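Mannosylglycerate hydrolase MGH1-like glycoside hydrolase domain-containing protein (Thermus thermophilus HB8, PDB 4WVA) hydrolyses mannosylglycerate, a solute of thermophiles under osmotic stress, to mannose and glycerate, and probably handles glucosylglycerate equally well. Local coordinates at residues 15-19 with 20-24. Sequence-based numbering, arbitrary orientation.
Sequences NSRGA and FTVPA
Arg-17 lies over Phe-20 and Val-22 where the chain doubles back on itself in a tight hairpin-like turn. Its CB sits on one face of the Phe-20 ring, 3.9 Å from the centroid and displaced toward the rim near CZ: a CH-pi contact. CG stays with the same rim, touching CE1 and CZ of Phe-20. The side chain then bends (chi2 -67°), so that NE passes Val-22 CG1 and the guanidinium ends with one face over Val-22 CG2, which is 3.7 Å from NH2. NH1 turns back to its own backbone: it donates to Ser-16 O (2.9 Å), arriving above the carbonyl plane, and also bonds to Arg-14 O of helix 4-15. The ring reaches this place because Phe-20 carries CG between its backbone N and carbonyl carbon (chi1 70°), which swings it beneath Arg-17.

Two backbone bonds close the turn. Arg-17 N gives a short, nearly straight one to Phe-20 O (2.7 Å), and Val-22 N binds Asn-15 O (3.0 Å), making a single antiparallel bridge between Ser-16 and Thr-21. At the bend Ser-16 OG accepts from Gly-18 N (3.1 Å), an ST turn; the same OG is bonded by Arg-50.

In the (alpha/alpha)6-barrel of this GH63 enzyme the turn leads from helix 4-15 toward strand 31-32. Pro-23 packs beside Tyr-28 and Asp-35, both probable substrate-binding residues, close to the bound Tris. Phe-20 stacks on His-75; Thr-21 OG1 bonds to Glu-54 of helix 48-62 and Trp-43 of helix 33-43, while Phe-20 touches Gln-31 and Pro-23 touches Trp-32 of strand 31-32.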
loop_
_atom_site.group_PDB
_atom_site.type_symbol
_atom_site.label_atom_id
_atom_site.label_comp_id
_atom_site.label_asym_id
_atom_site.label_seq_id
_atom_site.Cartn_x
_atom_site.Cartn_y
_atom_site.Cartn_z
ATOM N N ASN A 15 -11.141 -26.442 -31.468
ATOM C CA ASN A 15 -11.030 -25.016 -31.784
ATOM C C ASN A 15 -9.608 -24.586 -32.152
ATOM O O ASN A 15 -9.376 -23.438 -32.532
ATOM C CB ASN A 15 -11.537 -24.166 -30.606
ATOM C CG ASN A 15 -13.026 -24.318 -30.348
ATOM O OD1 ASN A 15 -13.523 -23.890 -29.284
ATOM N ND2 ASN A 15 -13.748 -24.883 -31.283
ATOM N N SER A 16 -8.647 -25.487 -32.040
ATOM C CA SER A 16 -7.265 -25.161 -32.409
ATOM C C SER A 16 -7.144 -25.004 -33.902
ATOM O O SER A 16 -7.739 -25.775 -34.662
ATOM C CB SER A 16 -6.304 -26.251 -31.951
ATOM O OG SER A 16 -4.975 -25.904 -32.286
ATOM N N ARG A 17 -6.374 -23.999 -34.319
ATOM C CA ARG A 17 -5.972 -23.852 -35.722
ATOM C C ARG A 17 -4.450 -24.004 -35.846
ATOM O O ARG A 17 -3.833 -23.455 -36.753
ATOM C CB ARG A 17 -6.456 -22.506 -36.261
ATOM C CG ARG A 17 -7.965 -22.267 -36.151
ATOM C CD ARG A 17 -8.781 -23.202 -37.039
ATOM N NE ARG A 17 -10.232 -23.083 -36.819
ATOM C CZ ARG A 17 -10.979 -23.896 -36.065
ATOM N NH1 ARG A 17 -10.460 -24.956 -35.445
ATOM N NH2 ARG A 17 -12.284 -23.670 -35.964
ATOM N N GLY A 18 -3.861 -24.783 -34.952
ATOM C CA GLY A 18 -2.419 -24.983 -34.909
ATOM C C GLY A 18 -1.751 -24.059 -33.914
ATOM O O GLY A 18 -1.376 -24.472 -32.820
ATOM N N ALA A 19 -1.568 -22.815 -34.326
ATOM C CA ALA A 19 -0.824 -21.837 -33.553
ATOM C C ALA A 19 -1.711 -20.966 -32.674
ATOM O O ALA A 19 -1.205 -20.245 -31.819
ATOM C CB ALA A 19 -0.039 -20.948 -34.501
ATOM N N PHE A 20 -3.022 -21.006 -32.891
ATOM C CA PHE A 20 -3.959 -20.225 -32.088
ATOM C C PHE A 20 -5.264 -20.994 -31.995
ATOM O O PHE A 20 -5.466 -21.978 -32.707
ATOM C CB PHE A 20 -4.191 -18.828 -32.670
ATOM C CG PHE A 20 -4.973 -18.828 -33.959
ATOM C CD1 PHE A 20 -6.347 -18.663 -33.961
ATOM C CD2 PHE A 20 -4.314 -18.985 -35.171
ATOM C CE1 PHE A 20 -7.065 -18.710 -35.155
ATOM C CE2 PHE A 20 -5.023 -19.021 -36.361
ATOM C CZ PHE A 20 -6.393 -18.862 -36.349
ATOM N N THR A 21 -6.115 -20.562 -31.071
ATOM C CA THR A 21 -7.373 -21.214 -30.791
ATOM C C THR A 21 -8.488 -20.208 -31.016
ATOM O O THR A 21 -8.444 -19.083 -30.506
ATOM C CB THR A 21 -7.387 -21.704 -29.332
ATOM O OG1 THR A 21 -6.153 -22.378 -29.043
ATOM C CG2 THR A 21 -8.555 -22.606 -29.080
ATOM N N VAL A 22 -9.470 -20.559 -31.830
ATOM C CA VAL A 22 -10.646 -19.703 -31.946
ATOM C C VAL A 22 -11.460 -19.727 -30.662
ATOM O O VAL A 22 -11.573 -20.765 -30.028
ATOM C CB VAL A 22 -11.560 -20.064 -33.128
ATOM C CG1 VAL A 22 -10.790 -19.952 -34.424
ATOM C CG2 VAL A 22 -12.220 -21.432 -32.968
ATOM N N PRO A 23 -12.022 -18.573 -30.262
ATOM C CA PRO A 23 -12.869 -18.625 -29.069
ATOM C C PRO A 23 -14.087 -19.529 -29.201
ATOM O O PRO A 23 -14.519 -20.137 -28.218
ATOM C CB PRO A 23 -13.272 -17.164 -28.856
ATOM C CG PRO A 23 -12.133 -16.395 -29.430
ATOM C CD PRO A 23 -11.677 -17.187 -30.622
ATOM N N ALA A 24 -14.647 -19.609 -30.410
ATOM C CA ALA A 24 -15.753 -20.532 -30.676
ATOM C C ALA A 24 -15.872 -20.687 -32.180
ATOM O O ALA A 24 -15.737 -19.710 -32.886
ATOM C CB ALA A 24 -17.051 -20.011 -30.106
#